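Long-range contacts in Esterase/lipase (Lactobacillus rhamnosus, PDB 4N5H), which probably hydrolyses carboxylic esters and may transfer acyl groups, using the alpha/beta-hydrolase fold: residues Leu55-Lys60 against Arg133-Asp138; Ala24-Glu29 against Asn85-Arg90; Ala93-Ala98 against Glu296-Phe301. The protein carries 1 engineered substitution. One frame throughout, in Å; residues are numbered along the deposited sequence.

Contact 1 (Leu55-Lys60 against Arg133-Asp138)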
loop_
_atom_site.group_PDB
_atom_site.type_symbol
_atom_site.label_atom_id
_atom_site.label_comp_id
_atom_site.label_asym_id
_atom_site.label_seq_id
_atom_site.Cartn_x
_atom_site.Cartn_y
_atom_site.Cartn_z
ATOM N N LEU A 55 -15.439 -2.533 15.323
ATOM C CA LEU A 55 -15.928 -1.310 15.998
ATOM C C LEU A 55 -15.189 -0.100 15.456
ATOM O O LEU A 55 -13.961 -0.079 15.277
ATOM C CB LEU A 55 -15.747 -1.369 17.504
ATOM C CG LEU A 55 -16.290 -2.657 18.188
ATOM C CD1 LEU A 55 -16.028 -2.656 19.658
ATOM C CD2 LEU A 55 -17.780 -2.823 17.918
ATOM N N TYR A 56 -15.941 1.004 15.307
ATOM C CA TYR A 56 -15.396 2.222 14.705
ATOM C C TYR A 56 -15.819 3.415 15.602
ATOM O O TYR A 56 -16.941 3.465 16.152
ATOM C CB TYR A 56 -15.966 2.501 13.308
ATOM C CG TYR A 56 -15.926 1.338 12.347
ATOM C CD1 TYR A 56 -16.856 0.325 12.380
ATOM C CD2 TYR A 56 -14.975 1.331 11.323
ATOM C CE1 TYR A 56 -16.829 -0.725 11.469
ATOM C CE2 TYR A 56 -14.969 0.307 10.371
ATOM C CZ TYR A 56 -15.891 -0.751 10.484
ATOM O OH TYR A 56 -15.908 -1.741 9.520
ATOM N N TYR A 57 -14.928 4.397 15.692
ATOM C CA TYR A 57 -15.139 5.565 16.528
ATOM C C TYR A 57 -14.444 6.811 15.929
ATOM O O TYR A 57 -13.486 6.747 15.224
ATOM C CB TYR A 57 -14.351 5.351 17.858
ATOM C CG TYR A 57 -14.595 4.015 18.562
ATOM C CD1 TYR A 57 -13.807 2.941 18.277
ATOM C CD2 TYR A 57 -15.561 3.856 19.517
ATOM C CE1 TYR A 57 -13.960 1.743 18.881
ATOM C CE2 TYR A 57 -15.732 2.656 20.171
ATOM C CZ TYR A 57 -14.893 1.569 19.840
ATOM O OH TYR A 57 -15.044 0.378 20.514
ATOM N N PRO A 58 -14.994 7.959 16.303
ATOM C CA PRO A 58 -14.208 9.186 15.926
ATOM C C PRO A 58 -12.868 9.147 16.604
ATOM O O PRO A 58 -12.785 8.604 17.709
ATOM C CB PRO A 58 -15.108 10.310 16.524
ATOM C CG PRO A 58 -15.971 9.662 17.520
ATOM C CD PRO A 58 -16.154 8.237 17.152
ATOM N N ALA A 59 -11.826 9.652 15.958
ATOM C CA ALA A 59 -10.538 9.704 16.623
ATOM C C ALA A 59 -10.509 10.551 17.877
ATOM O O ALA A 59 -9.806 10.162 18.783
ATOM C CB ALA A 59 -9.450 10.109 15.657
ATOM N N LYS A 60 -11.221 11.634 17.946
ATOM C CA LYS A 60 -11.289 12.410 19.191
ATOM C C LYS A 60 -12.703 12.362 19.661
ATOM O O LYS A 60 -13.586 12.855 18.967
ATOM C CB LYS A 60 -10.874 13.874 18.846
ATOM N N ARG A 133 -16.633 0.433 26.344
ATOM C CA ARG A 133 -15.706 0.999 25.372
ATOM C C ARG A 133 -16.297 2.093 24.520
ATOM O O ARG A 133 -15.733 2.501 23.489
ATOM C CB ARG A 133 -15.092 -0.145 24.534
ATOM C CG ARG A 133 -16.012 -0.776 23.565
ATOM C CD ARG A 133 -15.494 -2.193 23.101
ATOM N NE ARG A 133 -15.530 -3.133 24.216
ATOM C CZ ARG A 133 -14.585 -3.946 24.598
ATOM N NH1 ARG A 133 -13.468 -4.130 23.856
ATOM N NH2 ARG A 133 -14.772 -4.607 25.695
ATOM N N GLY A 134 -17.409 2.702 24.972
ATOM C CA GLY A 134 -17.940 3.856 24.285
ATOM C C GLY A 134 -19.276 3.833 23.666
ATOM O O GLY A 134 -19.756 4.875 23.158
ATOM N N PHE A 135 -19.955 2.701 23.715
ATOM C CA PHE A 135 -21.259 2.630 23.096
ATOM C C PHE A 135 -22.387 3.017 24.070
ATOM O O PHE A 135 -22.583 2.354 25.119
ATOM C CB PHE A 135 -21.550 1.196 22.596
ATOM C CG PHE A 135 -20.770 0.838 21.361
ATOM C CD1 PHE A 135 -19.383 0.620 21.413
ATOM C CD2 PHE A 135 -21.381 0.842 20.095
ATOM C CE1 PHE A 135 -18.640 0.396 20.261
ATOM C CE2 PHE A 135 -20.650 0.688 18.944
ATOM C CZ PHE A 135 -19.287 0.443 19.021
ATOM N N ASP A 136 -23.177 4.009 23.631
ATOM C CA ASP A 136 -24.410 4.343 24.309
ATOM C C ASP A 136 -25.503 3.531 23.755
ATOM O O ASP A 136 -25.931 3.770 22.588
ATOM C CB ASP A 136 -24.657 5.847 24.148
ATOM C CG ASP A 136 -26.056 6.275 24.581
ATOM O OD1 ASP A 136 -26.794 5.489 25.223
ATOM O OD2 ASP A 136 -26.366 7.396 24.176
ATOM N N LEU A 137 -25.944 2.494 24.461
ATOM C CA LEU A 137 -26.974 1.654 23.958
ATOM C C LEU A 137 -28.426 2.084 24.294
ATOM O O LEU A 137 -29.354 1.372 23.980
ATOM C CB LEU A 137 -26.729 0.245 24.440
ATOM C CG LEU A 137 -25.428 -0.400 23.908
ATOM C CD1 LEU A 137 -25.293 -1.822 24.493
ATOM C CD2 LEU A 137 -25.416 -0.450 22.349
ATOM N N ASP A 138 -28.579 3.286 24.845
ATOM C CA ASP A 138 -29.922 3.854 24.993
ATOM C C ASP A 138 -30.409 4.485 23.705
ATOM O O ASP A 138 -31.621 4.711 23.521
ATOM C CB ASP A 138 -29.933 4.861 26.125
ATOM C CG ASP A 138 -29.826 4.201 27.509
ATOM O OD1 ASP A 138 -30.180 2.996 27.638
ATOM O OD2 ASP A 138 -29.370 4.896 28.373
#
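Leu55 meets Arg133-Asp138 with both of its methyl groups. CD1 rests on the aliphatic part of Arg133, 3.5 Å from its CD, and the two side chains cross at about a right angle. CD2 approaches the end of the Phe135 ring, 3.8 Å from CZ. The CB of Tyr56 points away from Arg133-Asp138. Tyr57 brings the strand back into contact. Its CG is anti to the carbonyl carbon (chi1 -50°), and the ring beyond it reaches across to Arg133-Asp138. CE2 of Tyr57 lies 3.3 Å from the carbonyl O of Arg133. The hydroxyl sits against the chain of Arg133, with OH 3.4 Å from CG. It also meets the Phe135 ring at its edge and in its plane, 3.6 Å from CE1. The Tyr57 and Phe135 rings are turned 70° against each other, with centroids 5.8 Å apart. No hydrogen bond joins the two segments, so the contact is packing alone. A CB on Gly134 would come close to Tyr57 CE2, and at phi 117° would also press on the carbonyl O of Arg133. Tyr57 OH has its hydrogen-bond partner in Glu38, and Arg61 makes a cation-pi contact with the ring. An alanine in place of Tyr57 would probably open a gap beside Phe135 CE1 and Arg133 CG and leave Glu38 without this hydrogen-bond mate. Arg133 sends NE to Phe129 O and NH1 to Tyr41 OH, while NH2 forms a salt bridge with Glu289 of the second subunit. Strand 52-58 runs between strands 35-42 and 98-102 of the central sheet. Short strand 135-136 pairs with strand 66-72. Phe135 touches Ala98 and Met100 of strand 98-102, which lies between strands 52-58 and 66-72.

Contact 2 (Ala24-Glu29 against Asn85-Arg90); sequences ARYADE and NRNYCR. With IPA (isopropyl alcohol), chain C.
Tyr26 and Arg86 form a cation-pi stack where the end of helix 2-28 meets the first turn of helix 86-94. The guanidinium of Arg86 lies flat over one face of the Tyr26 ring, with the planes 13° apart. CZ of Arg86 is 3.7 Å from the centroid of the Tyr26 ring, offset toward the rim. CG of Arg86 stands between the backbone N and the carbonyl carbon (chi1 69°), and the chain then runs extended as far as NE. Arg86 NH1 also donates to O2 of an isopropyl alcohol, 2.8 Å away, which probably came from the crystallisation liquor.

The hydroxyl of Tyr26 is gripped by several bonds. It accepts from the backbone N of Asn87, 3.0 Å from OH, in an almost straight bond of 177°. Water 1 donates to the same oxygen and accepts from Tyr88 N. The hydroxyl is also hydrogen-bonded to Leu84 O. These bonds fix the position of the hydroxyl end, while the stacked guanidinium lies against the ring face. Asn87 and Glu29 reach toward each other tip to tip. ND2 of Asn87 donates to OE1 of Glu29 at 2.8 Å, meeting it from above the carboxylate plane. Glu29 has a second conformer, so this bond may be partial. Water 2 accepts from Asn87 ND2, 3.0 Å away, and donates to the carbonyl oxygens of Tyr26 and Glu29.

Asn85 precedes the helix but makes no capping bond; its ND2 turns to Asp145 and Asp71. Tyr26 instead takes up a first-turn N-H. Helix 86-94 is the connection of a beta-alpha-beta crossover between strands 66-72 and 98-102, a regular element of the alpha/beta-hydrolase fold.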
loop_
_atom_site.group_PDB
_atom_site.type_symbol
_atom_site.label_atom_id
_atom_site.label_comp_id
_atom_site.label_asym_id
_atom_site.label_seq_id
_atom_site.Cartn_x
_atom_site.Cartn_y
_atom_site.Cartn_z
ATOM N N ALA A 24 -11.687 -3.045 -6.508
ATOM C CA ALA A 24 -11.183 -1.936 -7.402
ATOM C C ALA A 24 -11.671 -0.607 -6.791
ATOM O O ALA A 24 -10.924 0.374 -6.640
ATOM C CB ALA A 24 -11.690 -2.082 -8.842
ATOM N N ARG A 25 -12.940 -0.610 -6.354
ATOM C CA ARG A 25 -13.498 0.657 -5.732
ATOM C C ARG A 25 -12.734 1.031 -4.509
ATOM O O ARG A 25 -12.388 2.236 -4.336
ATOM C CB ARG A 25 -14.979 0.477 -5.410
ATOM C CG ARG A 25 -15.581 1.722 -4.734
ATOM C CD ARG A 25 -17.037 1.484 -4.257
ATOM N NE ARG A 25 -17.721 0.827 -5.319
ATOM C CZ ARG A 25 -18.151 -0.442 -5.318
ATOM N NH1 ARG A 25 -18.127 -1.117 -4.227
ATOM N NH2 ARG A 25 -18.573 -0.975 -6.435
ATOM N N TYR A 26 -12.480 0.110 -3.542
ATOM C CA TYR A 26 -11.802 0.437 -2.338
ATOM C C TYR A 26 -10.335 0.807 -2.585
ATOM O O TYR A 26 -9.766 1.583 -1.833
ATOM C CB TYR A 26 -11.785 -0.739 -1.433
ATOM C CG TYR A 26 -12.920 -0.625 -0.516
ATOM C CD1 TYR A 26 -12.748 0.156 0.634
ATOM C CD2 TYR A 26 -14.119 -1.367 -0.683
ATOM C CE1 TYR A 26 -13.776 0.291 1.565
ATOM C CE2 TYR A 26 -15.151 -1.271 0.290
ATOM C CZ TYR A 26 -14.976 -0.413 1.392
ATOM O OH TYR A 26 -15.873 -0.178 2.398
ATOM N N ALA A 27 -9.747 0.312 -3.679
ATOM C CA ALA A 27 -8.346 0.689 -3.940
ATOM C C ALA A 27 -8.267 2.129 -4.284
ATOM O O ALA A 27 -7.229 2.733 -3.942
ATOM C CB ALA A 27 -7.737 -0.116 -5.094
ATOM N N ASP A 28 -9.323 2.714 -4.825
ATOM C CA ASP A 28 -9.206 4.084 -5.181
ATOM C C ASP A 28 -9.890 5.135 -4.265
ATOM O O ASP A 28 -9.509 6.280 -4.207
ATOM C CB ASP A 28 -9.821 4.245 -6.489
ATOM C CG ASP A 28 -8.972 3.640 -7.618
ATOM O OD1 ASP A 28 -7.747 3.532 -7.509
ATOM O OD2 ASP A 28 -9.588 3.238 -8.565
ATOM N N GLU A 29 -10.950 4.715 -3.623
ATOM C CA GLU A 29 -11.821 5.635 -2.943
ATOM C C GLU A 29 -11.116 6.327 -1.817
ATOM O O GLU A 29 -10.362 5.690 -1.006
ATOM C CB GLU A 29 -13.039 4.846 -2.427
ATOM C CG GLU A 29 -14.149 5.742 -1.928
ATOM C CD GLU A 29 -15.272 5.056 -1.166
ATOM O OE1 GLU A 29 -15.201 3.874 -0.744
ATOM O OE2 GLU A 29 -16.283 5.760 -0.955
ATOM N N ASN A 85 -18.343 -2.933 4.306
ATOM C CA ASN A 85 -18.820 -1.564 4.450
ATOM C C ASN A 85 -17.950 -0.712 5.319
ATOM O O ASN A 85 -18.398 0.257 5.948
ATOM C CB ASN A 85 -20.270 -1.624 5.055
ATOM C CG ASN A 85 -21.316 -2.138 4.062
ATOM O OD1 ASN A 85 -21.033 -2.444 2.912
ATOM N ND2 ASN A 85 -22.542 -2.217 4.555
ATOM N N ARG A 86 -16.641 -0.994 5.340
ATOM C CA ARG A 86 -15.795 -0.246 6.229
ATOM C C ARG A 86 -15.778 1.270 6.002
ATOM O O ARG A 86 -15.785 2.022 6.988
ATOM C CB ARG A 86 -14.405 -0.805 6.284
ATOM C CG ARG A 86 -13.622 -0.631 5.016
ATOM C CD ARG A 86 -12.392 -1.579 5.080
ATOM N NE ARG A 86 -11.620 -1.622 3.845
ATOM C CZ ARG A 86 -11.847 -2.427 2.830
ATOM N NH1 ARG A 86 -12.847 -3.265 2.842
ATOM N NH2 ARG A 86 -11.042 -2.377 1.767
ATOM N N ASN A 87 -15.789 1.740 4.743
ATOM C CA ASN A 87 -15.705 3.202 4.519
ATOM C C ASN A 87 -16.998 3.879 4.964
ATOM O O ASN A 87 -16.928 4.913 5.586
ATOM C CB ASN A 87 -15.405 3.526 3.072
ATOM C CG ASN A 87 -13.898 3.383 2.792
ATOM O OD1 ASN A 87 -13.049 3.113 3.711
ATOM N ND2 ASN A 87 -13.554 3.557 1.543
ATOM N N TYR A 88 -18.118 3.251 4.706
ATOM C CA TYR A 88 -19.408 3.796 5.162
ATOM C C TYR A 88 -19.450 3.845 6.670
ATOM O O TYR A 88 -19.832 4.868 7.264
ATOM C CB TYR A 88 -20.523 2.913 4.650
ATOM C CG TYR A 88 -21.935 3.171 5.125
ATOM C CD1 TYR A 88 -22.563 2.275 5.967
ATOM C CD2 TYR A 88 -22.645 4.300 4.731
ATOM C CE1 TYR A 88 -23.858 2.450 6.387
ATOM C CE2 TYR A 88 -23.951 4.475 5.124
ATOM C CZ TYR A 88 -24.587 3.530 5.901
ATOM O OH TYR A 88 -25.894 3.645 6.297
ATOM N N CYS A 89 -19.026 2.762 7.320
ATOM C CA CYS A 89 -18.962 2.753 8.795
ATOM C C CYS A 89 -18.025 3.808 9.336
ATOM O O CYS A 89 -18.341 4.468 10.331
ATOM C CB CYS A 89 -18.610 1.376 9.318
ATOM S SG CYS A 89 -19.939 0.135 9.125
ATOM N N ARG A 90 -16.829 3.964 8.738
ATOM C CA ARG A 90 -15.925 5.026 9.200
ATOM C C ARG A 90 -16.576 6.387 9.052
ATOM O O ARG A 90 -16.444 7.276 9.930
ATOM C CB ARG A 90 -14.646 5.024 8.353
ATOM C CG ARG A 90 -13.727 3.830 8.555
ATOM C CD ARG A 90 -12.674 3.719 7.437
ATOM N NE ARG A 90 -11.728 2.666 7.804
ATOM C CZ ARG A 90 -11.107 1.840 6.912
ATOM N NH1 ARG A 90 -11.235 1.951 5.608
ATOM N NH2 ARG A 90 -10.283 0.919 7.351
HETATM C C1 IPA C . -11.696 -4.615 -0.619
HETATM C C2 IPA C . -13.056 -5.336 -0.439
HETATM C C3 IPA C . -12.691 -6.800 -0.630
HETATM O O2 IPA C . -13.552 -5.164 0.952
HETATM O O HOH W 1 -18.438 1.202 2.498
HETATM O O HOH W 2 -10.902 3.264 0.080
#

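Contact 3 (Ala93-Ala98 against Glu296-Phe301)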
loop_
_atom_site.group_PDB
_atom_site.type_symbol
_atom_site.label_atom_id
_atom_site.label_comp_id
_atom_site.label_asym_id
_atom_site.label_seq_id
_atom_site.Cartn_x
_atom_site.Cartn_y
_atom_site.Cartn_z
ATOM N N ALA A 93 -18.988 6.925 11.900
ATOM C CA ALA A 93 -18.217 7.131 13.140
ATOM C C ALA A 93 -17.582 8.524 13.204
ATOM O O ALA A 93 -17.579 9.151 14.275
ATOM C CB ALA A 93 -17.094 6.057 13.277
ATOM N N SER A 94 -17.135 9.014 12.069
ATOM C CA SER A 94 -16.471 10.312 12.016
ATOM C C SER A 94 -17.420 11.462 12.413
ATOM O O SER A 94 -16.929 12.549 12.783
ATOM C CB SER A 94 -15.888 10.615 10.601
ATOM O OG SER A 94 -16.901 11.006 9.676
ATOM N N GLN A 95 -18.699 11.233 12.326
ATOM C CA GLN A 95 -19.761 12.177 12.705
ATOM C C GLN A 95 -20.064 12.159 14.193
ATOM O O GLN A 95 -20.940 12.972 14.616
ATOM C CB GLN A 95 -20.971 11.991 11.821
ATOM C CG GLN A 95 -20.743 12.200 10.345
ATOM C CD GLN A 95 -20.041 13.511 10.090
ATOM O OE1 GLN A 95 -20.646 14.565 10.257
ATOM N NE2 GLN A 95 -18.794 13.462 9.674
ATOM N N GLY A 96 -19.374 11.373 14.993
ATOM C CA GLY A 96 -19.530 11.331 16.410
ATOM C C GLY A 96 -20.328 10.161 16.980
ATOM O O GLY A 96 -21.087 10.292 17.980
ATOM N N TYR A 97 -20.266 9.023 16.284
ATOM C CA TYR A 97 -21.056 7.852 16.617
ATOM C C TYR A 97 -20.111 6.657 16.856
ATOM O O TYR A 97 -19.058 6.571 16.251
ATOM C CB TYR A 97 -22.031 7.445 15.484
ATOM C CG TYR A 97 -23.085 8.516 15.298
ATOM C CD1 TYR A 97 -22.759 9.622 14.522
ATOM C CD2 TYR A 97 -24.282 8.529 16.016
ATOM C CE1 TYR A 97 -23.614 10.720 14.455
ATOM C CE2 TYR A 97 -25.190 9.621 15.904
ATOM C CZ TYR A 97 -24.842 10.690 15.121
ATOM O OH TYR A 97 -25.731 11.778 14.966
ATOM N N ALA A 98 -20.513 5.776 17.753
ATOM C CA ALA A 98 -19.851 4.510 18.013
ATOM C C ALA A 98 -20.558 3.508 17.099
ATOM O O ALA A 98 -21.766 3.314 17.129
ATOM C CB ALA A 98 -19.989 4.096 19.448
ATOM N N GLU A 296 -28.776 12.983 6.702
ATOM C CA GLU A 296 -30.200 13.041 6.954
ATOM C C GLU A 296 -30.662 11.886 7.839
ATOM O O GLU A 296 -31.474 12.026 8.764
ATOM C CB GLU A 296 -30.970 13.110 5.662
ATOM C CG GLU A 296 -32.451 13.299 5.885
ATOM C CD GLU A 296 -33.161 13.862 4.621
ATOM O OE1 GLU A 296 -32.518 14.601 3.830
ATOM O OE2 GLU A 296 -34.361 13.497 4.448
ATOM N N MET A 297 -30.121 10.714 7.585
ATOM C CA MET A 297 -30.300 9.546 8.472
ATOM C C MET A 297 -29.862 9.808 9.903
ATOM O O MET A 297 -30.629 9.510 10.862
ATOM C CB MET A 297 -29.624 8.342 7.873
ATOM C CG MET A 297 -29.734 7.090 8.731
ATOM S SD MET A 297 -28.770 5.687 8.123
ATOM C CE MET A 297 -27.058 6.231 8.507
ATOM N N LEU A 298 -28.667 10.344 10.078
ATOM C CA LEU A 298 -28.113 10.563 11.428
ATOM C C LEU A 298 -28.945 11.655 12.126
ATOM O O LEU A 298 -29.210 11.536 13.359
ATOM C CB LEU A 298 -26.642 10.937 11.405
ATOM C CG LEU A 298 -25.779 9.746 10.926
ATOM C CD1 LEU A 298 -24.365 10.310 10.726
ATOM C CD2 LEU A 298 -25.771 8.564 11.893
ATOM N N ARG A 299 -29.388 12.635 11.350
ATOM C CA ARG A 299 -30.245 13.685 11.977
ATOM C C ARG A 299 -31.631 13.167 12.375
ATOM O O ARG A 299 -32.169 13.624 13.416
ATOM C CB ARG A 299 -30.377 14.910 11.110
ATOM C CG ARG A 299 -29.099 15.704 10.921
ATOM C CD ARG A 299 -28.363 16.097 12.200
ATOM N NE ARG A 299 -27.401 15.124 12.832
ATOM C CZ ARG A 299 -26.147 14.956 12.451
ATOM N NH1 ARG A 299 -25.702 15.665 11.376
ATOM N NH2 ARG A 299 -25.312 14.122 13.074
ATOM N N THR A 300 -32.217 12.241 11.618
ATOM C CA THR A 300 -33.463 11.638 11.972
ATOM C C THR A 300 -33.258 10.878 13.275
ATOM O O THR A 300 -34.112 10.949 14.225
ATOM C CB THR A 300 -33.924 10.727 10.850
ATOM O OG1 THR A 300 -34.075 11.512 9.673
ATOM C CG2 THR A 300 -35.251 9.994 11.169
ATOM N N PHE A 301 -32.165 10.113 13.324
ATOM C CA PHE A 301 -31.801 9.336 14.528
ATOM C C PHE A 301 -31.679 10.258 15.733
ATOM O O PHE A 301 -32.192 9.978 16.799
ATOM C CB PHE A 301 -30.472 8.587 14.232
ATOM C CG PHE A 301 -29.828 7.891 15.388
ATOM C CD1 PHE A 301 -30.567 7.219 16.334
ATOM C CD2 PHE A 301 -28.436 7.779 15.439
ATOM C CE1 PHE A 301 -29.927 6.511 17.325
ATOM C CE2 PHE A 301 -27.779 7.049 16.452
ATOM C CZ PHE A 301 -28.545 6.452 17.422
HETATM O O HOH W 3 -22.853 15.204 11.795
#
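Leu298 lies against one face of the Tyr97 ring. Its CD2 stands over the centre of the Tyr97 ring, 3.9 Å from the centroid and 10° off the ring normal, a CH-pi contact. Its CD1 reaches further along, 3.8 Å from Tyr97 CE1. The same methyl touches CB of Gln95 at 3.9 Å, where the two side chains cross at about a right angle. Leu298 and Tyr97 slide past each other in opposite directions. Next comes Arg299, whose CB points away from Ala93-Ala98. The chain bends back at CD and NE (chi2 -52°, chi3 85°). NH2 of Arg299 then donates to Tyr97 OH, 3.0 Å away, and the hydroxyl lies near the guanidinium plane. Asp302, one turn further along the helix from Leu298, shares this polar group: it forms a salt bridge with Arg299 NE and a hydrogen bond with Tyr97 OH. Water 3 accepts from Arg299 NH1 at 2.9 Å and donates to Gln95 OE1. The contact therefore has a polar border beside an apolar centre.

In the alpha/beta-hydrolase fold, helices 86-94 and 288-311 lie side by side on one face of the central sheet. Tyr97 sits in the loop that leads from the first of these helices to strand 98-102. Gly96, with positive phi, ends the helix just before it, and its N bonds to Ala93 O.

Thr300 turns its side chain back to its own helix, where OG1 bonds to Glu296 O. Phe301 completes the contact one turn from Leu298. Its CE2 comes 3.7 Å from CE2 of Tyr97. The rings meet rim to rim, with neither over the other's face. Phe301 and Tyr97 both touch Pro67 of strand 66-72.

In the fold
All three contacts are largely buried, but their chemistry differs. Contact 1 is mainly apolar packing between strand 52-58 and the short strand 135-136 with the loop leading into it, and no hydrogen bond crosses it. Contact 2 is the most polar: a stacked arginine, hydrogen bonds and two waters join two helices. Contact 3 mixes both, with a leucine and two aromatics inside and an exposed arginine at its border. Contacts 2 and 3 share helix 86-94, one at its start and the other at and beyond its end. Tyr56 of contact 1 packs on Arg86, Cys89 and Arg90 of that helix. Pro58 of contact 1 packs on Ala93 and Tyr97 of contact 3.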